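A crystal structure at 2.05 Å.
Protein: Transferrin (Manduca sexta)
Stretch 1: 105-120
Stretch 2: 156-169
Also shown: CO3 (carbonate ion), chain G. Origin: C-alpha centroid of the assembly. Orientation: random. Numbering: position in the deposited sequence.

Stretch 1 (105-120) LDQLKGLRSCHTGVNR
Stretch 2 (156-169) STFFAKSCIVGKWS

The two stretches run side by side in the same direction, Arg112-Cys114 beside Lys161-Cys163, with strand axes 10° apart and 4.5 Å at closest approach. Arg112 lies beside Lys161, Ser113 beside Ser162 and Cys114 beside Cys163. The pairing is loose. Ser113 N donates to Lys161 O at 2.8 Å, and Cys163 N donates to Ser113 O at 3.1 Å. Together the stretches bury 951 Å².

Phe158 covers the most surface. It is helical (phi/psi -90/-48), with chi1 t and chi2 74°. Lys109 lies over one face of its ring, with Lys109 CA 3.7 Å from the ring centroid. Leu108 CB is 4.0 Å from Phe158 CE2. The Leu108-Leu111 segment is a type II turn, and Gly110 takes its positive phi (79/-1), which favours glycine. Gly110 N donates to Phe158 O at 2.6 Å. Water 1 links Lys109 NZ to the same carbonyl.

Phe159 leaves helical geometry (-87/147; chi1 m). Ser113 CB sits over its ring face, 3.6 Å from the centroid. The small p-rotamer serine fits closely there, with Ser113 OG 2.6 Å from Ser162 OG and hydrogen-bonded to His115 NE2 at 2.9 Å. Ala160 N donates to Leu111 O at 2.9 Å.

His115 (chi1 m, chi2 -98°) points toward the second stretch. Its edge faces the Phe159 ring, centroids 5.6 Å apart and planes at 63°. Ile164 CD1 covers a His115 face, 3.7 Å from the centroid.

Val118 (-65/145; chi1 p) is buried at the other end. Val118 N donates to Val165 O at 2.8 Å. Val118 CB lies 4.0 Å from Ile164 CG2 and 3.8 Å from Trp168 CD1. Trp168 NE1 donates to Ile164 O at 2.7 Å. Gly166 (115/-170) has no CB; an ideal one would clash with Val118 CG1 at 3.0 Å.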

# COMPACT_ATOMS: atom_id res chain seq x y z
N LEU A 105 21.56 28.45 -1.97
CA LEU A 105 20.83 27.35 -1.35
C LEU A 105 21.75 26.32 -0.71
O LEU A 105 21.28 25.50 0.08
CB LEU A 105 19.91 26.62 -2.34
CG LEU A 105 18.88 27.46 -3.09
CD1 LEU A 105 18.05 26.52 -3.92
CD2 LEU A 105 18.01 28.25 -2.15
N ASP A 106 23.06 26.35 -1.01
CA ASP A 106 23.99 25.52 -0.27
C ASP A 106 23.95 25.84 1.22
O ASP A 106 24.23 24.98 2.05
CB ASP A 106 25.40 25.71 -0.81
CG ASP A 106 25.61 25.06 -2.15
OD1 ASP A 106 24.64 24.47 -2.67
OD2 ASP A 106 26.73 25.13 -2.69
N GLN A 107 23.61 27.06 1.56
CA GLN A 107 23.59 27.52 2.93
C GLN A 107 22.34 27.10 3.68
O GLN A 107 22.16 27.50 4.83
CB GLN A 107 23.76 29.03 2.95
CG GLN A 107 25.18 29.43 2.51
CD GLN A 107 25.25 30.82 1.95
OE1 GLN A 107 24.48 31.69 2.32
NE2 GLN A 107 26.18 31.03 1.02
N LEU A 108 21.48 26.29 3.06
CA LEU A 108 20.42 25.66 3.83
C LEU A 108 21.00 24.60 4.75
O LEU A 108 20.33 24.19 5.71
CB LEU A 108 19.36 25.05 2.90
CG LEU A 108 18.47 26.09 2.19
CD1 LEU A 108 17.49 25.42 1.25
CD2 LEU A 108 17.73 26.99 3.20
N LYS A 109 22.24 24.21 4.51
CA LYS A 109 22.90 23.20 5.32
C LYS A 109 23.04 23.69 6.75
O LYS A 109 23.37 24.85 6.98
CB LYS A 109 24.29 22.86 4.78
CG LYS A 109 25.07 21.83 5.64
CD LYS A 109 26.49 21.61 5.09
CE LYS A 109 26.93 20.12 5.07
NZ LYS A 109 26.91 19.44 6.41
N GLY A 110 22.79 22.80 7.70
CA GLY A 110 22.92 23.14 9.08
C GLY A 110 21.75 23.90 9.66
O GLY A 110 21.77 24.20 10.86
N LEU A 111 20.74 24.21 8.86
CA LEU A 111 19.61 24.96 9.37
C LEU A 111 18.62 24.04 10.08
O LEU A 111 18.59 22.83 9.84
CB LEU A 111 18.89 25.70 8.25
CG LEU A 111 19.64 26.81 7.52
CD1 LEU A 111 18.69 27.42 6.52
CD2 LEU A 111 20.15 27.85 8.44
N ARG A 112 17.83 24.63 10.97
CA ARG A 112 16.66 23.96 11.51
C ARG A 112 15.49 24.13 10.55
O ARG A 112 15.02 25.25 10.33
CB ARG A 112 16.32 24.52 12.89
CG ARG A 112 17.48 24.51 13.89
CD ARG A 112 16.96 25.00 15.24
NE ARG A 112 16.67 26.43 15.18
CZ ARG A 112 17.61 27.37 15.26
NH1 ARG A 112 18.87 27.01 15.43
NH2 ARG A 112 17.27 28.65 15.17
N SER A 113 15.00 23.01 10.00
CA SER A 113 14.10 22.98 8.85
C SER A 113 12.70 22.54 9.25
O SER A 113 12.53 21.64 10.07
CB SER A 113 14.62 22.02 7.78
OG SER A 113 14.65 20.68 8.23
N CYS A 114 11.70 23.18 8.64
CA CYS A 114 10.30 22.95 8.96
C CYS A 114 9.59 22.42 7.72
O CYS A 114 9.46 23.12 6.72
CB CYS A 114 9.62 24.23 9.44
SG CYS A 114 10.40 25.04 10.83
N HIS A 115 9.09 21.20 7.83
CA HIS A 115 8.56 20.46 6.70
C HIS A 115 7.09 20.19 6.94
O HIS A 115 6.64 20.08 8.09
CB HIS A 115 9.30 19.12 6.50
CG HIS A 115 10.76 19.27 6.19
ND1 HIS A 115 11.27 19.22 4.91
CD2 HIS A 115 11.82 19.52 7.00
CE1 HIS A 115 12.57 19.45 4.93
NE2 HIS A 115 12.94 19.60 6.19
N THR A 116 6.35 20.05 5.86
CA THR A 116 4.95 19.67 5.99
C THR A 116 4.83 18.29 6.58
O THR A 116 4.11 18.07 7.56
CB THR A 116 4.27 19.73 4.63
OG1 THR A 116 4.91 18.80 3.74
CG2 THR A 116 4.37 21.10 4.08
N GLY A 117 5.53 17.33 5.99
CA GLY A 117 5.51 15.97 6.48
C GLY A 117 6.12 15.07 5.44
O GLY A 117 6.35 15.46 4.30
N VAL A 118 6.35 13.83 5.85
CA VAL A 118 7.06 12.89 4.98
C VAL A 118 6.24 12.59 3.73
O VAL A 118 5.00 12.49 3.77
CB VAL A 118 7.42 11.60 5.72
CG1 VAL A 118 6.20 10.75 6.00
CG2 VAL A 118 8.46 10.81 4.90
N ASN A 119 6.94 12.42 2.62
CA ASN A 119 6.41 11.96 1.35
C ASN A 119 5.46 12.96 0.72
O ASN A 119 4.73 12.61 -0.20
CB ASN A 119 5.71 10.61 1.50
CG ASN A 119 6.68 9.50 1.82
OD1 ASN A 119 7.80 9.51 1.34
ND2 ASN A 119 6.27 8.57 2.66
N ARG A 120 5.46 14.18 1.18
CA ARG A 120 4.60 15.21 0.61
C ARG A 120 5.38 16.04 -0.40
O ARG A 120 6.61 16.00 -0.45
CB ARG A 120 4.02 16.08 1.72
CG ARG A 120 3.06 15.30 2.62
CD ARG A 120 2.55 16.09 3.86
NE ARG A 120 1.79 17.29 3.52
CZ ARG A 120 0.96 17.91 4.36
NH1 ARG A 120 0.78 17.44 5.59
NH2 ARG A 120 0.31 19.02 3.96
N SER A 156 18.69 14.25 7.94
CA SER A 156 19.12 14.43 9.33
C SER A 156 20.59 14.81 9.45
O SER A 156 21.00 15.30 10.50
CB SER A 156 18.89 13.17 10.15
OG SER A 156 19.69 12.14 9.67
N THR A 157 21.37 14.56 8.41
CA THR A 157 22.76 14.98 8.31
C THR A 157 22.94 16.37 7.70
O THR A 157 23.96 17.02 7.95
CB THR A 157 23.52 13.94 7.47
OG1 THR A 157 23.72 12.77 8.27
CG2 THR A 157 24.85 14.46 6.96
N PHE A 158 21.99 16.83 6.89
CA PHE A 158 22.13 18.13 6.24
C PHE A 158 21.55 19.24 7.11
O PHE A 158 22.17 20.28 7.32
CB PHE A 158 21.43 18.09 4.88
CG PHE A 158 21.63 19.33 4.02
CD1 PHE A 158 22.83 19.59 3.37
CD2 PHE A 158 20.58 20.19 3.78
CE1 PHE A 158 22.97 20.69 2.55
CE2 PHE A 158 20.72 21.29 2.95
CZ PHE A 158 21.91 21.54 2.34
N PHE A 159 20.35 19.03 7.61
CA PHE A 159 19.73 19.96 8.52
C PHE A 159 20.15 19.63 9.94
O PHE A 159 20.44 18.48 10.27
CB PHE A 159 18.20 19.93 8.36
CG PHE A 159 17.73 20.34 6.96
CD1 PHE A 159 18.05 21.59 6.44
CD2 PHE A 159 16.99 19.48 6.18
CE1 PHE A 159 17.63 21.98 5.16
CE2 PHE A 159 16.57 19.86 4.90
CZ PHE A 159 16.88 21.11 4.40
N ALA A 160 20.28 20.67 10.76
CA ALA A 160 20.61 20.49 12.17
C ALA A 160 19.47 19.79 12.88
O ALA A 160 19.68 18.83 13.64
CB ALA A 160 20.87 21.85 12.82
N LYS A 161 18.26 20.29 12.69
CA LYS A 161 17.06 19.70 13.23
C LYS A 161 15.98 19.91 12.19
O LYS A 161 16.09 20.78 11.33
CB LYS A 161 16.65 20.35 14.56
CG LYS A 161 17.67 20.30 15.65
CD LYS A 161 17.06 20.83 16.96
CE LYS A 161 17.91 20.45 18.15
NZ LYS A 161 17.54 21.24 19.35
N SER A 162 14.93 19.10 12.27
CA SER A 162 13.80 19.29 11.37
C SER A 162 12.52 18.91 12.09
O SER A 162 12.54 18.46 13.25
CB SER A 162 13.97 18.48 10.10
OG SER A 162 15.30 18.58 9.59
N CYS A 163 11.40 19.14 11.42
CA CYS A 163 10.14 18.50 11.76
C CYS A 163 9.60 17.80 10.53
O CYS A 163 9.08 18.47 9.62
CB CYS A 163 9.10 19.49 12.30
SG CYS A 163 7.57 18.63 12.66
N ILE A 164 9.67 16.47 10.51
CA ILE A 164 9.17 15.71 9.36
C ILE A 164 8.32 14.55 9.85
O ILE A 164 8.80 13.41 9.95
CB ILE A 164 10.30 15.22 8.44
CG1 ILE A 164 11.16 16.38 7.96
CG2 ILE A 164 9.70 14.58 7.20
CD1 ILE A 164 12.32 15.93 7.02
N VAL A 165 7.04 14.83 10.12
CA VAL A 165 6.15 13.86 10.75
C VAL A 165 5.59 12.89 9.73
O VAL A 165 5.70 13.08 8.52
CB VAL A 165 5.00 14.55 11.51
CG1 VAL A 165 5.50 15.64 12.37
CG2 VAL A 165 3.96 15.11 10.57
N GLY A 166 4.96 11.85 10.23
CA GLY A 166 4.20 10.95 9.38
C GLY A 166 4.81 9.56 9.37
O GLY A 166 5.72 9.24 10.14
N LYS A 167 4.30 8.73 8.46
CA LYS A 167 4.73 7.34 8.35
C LYS A 167 5.92 7.27 7.41
O LYS A 167 5.78 7.27 6.19
CB LYS A 167 3.57 6.47 7.87
CG LYS A 167 2.35 6.46 8.78
CD LYS A 167 2.70 6.53 10.25
CE LYS A 167 1.67 5.85 11.15
NZ LYS A 167 0.47 6.69 11.42
N TRP A 168 7.12 7.26 7.99
CA TRP A 168 8.35 7.16 7.21
C TRP A 168 8.49 5.78 6.56
O TRP A 168 9.04 5.66 5.45
CB TRP A 168 9.55 7.40 8.11
CG TRP A 168 9.61 8.70 8.78
CD1 TRP A 168 8.70 9.72 8.73
CD2 TRP A 168 10.67 9.13 9.64
NE1 TRP A 168 9.14 10.77 9.50
CE2 TRP A 168 10.34 10.44 10.07
CE3 TRP A 168 11.87 8.55 10.07
CZ2 TRP A 168 11.17 11.16 10.93
CZ3 TRP A 168 12.68 9.24 10.91
CH2 TRP A 168 12.34 10.55 11.33
N SER A 169 8.06 4.75 7.26
CA SER A 169 7.95 3.41 6.72
C SER A 169 6.52 2.91 6.86
O SER A 169 5.91 3.12 7.90
CB SER A 169 8.89 2.42 7.43
OG SER A 169 8.50 1.10 7.12
C CO3 G . 2.84 19.06 0.51
O1 CO3 G . 1.85 18.58 1.21
O2 CO3 G . 3.99 19.08 1.09
O3 CO3 G . 2.73 19.51 -0.70
O HOH W 1 25.00 20.22 8.54
O HOH W 2 6.31 17.67 9.56
O HOH W 3 8.12 6.31 3.01
O HOH W 4 3.85 8.32 4.56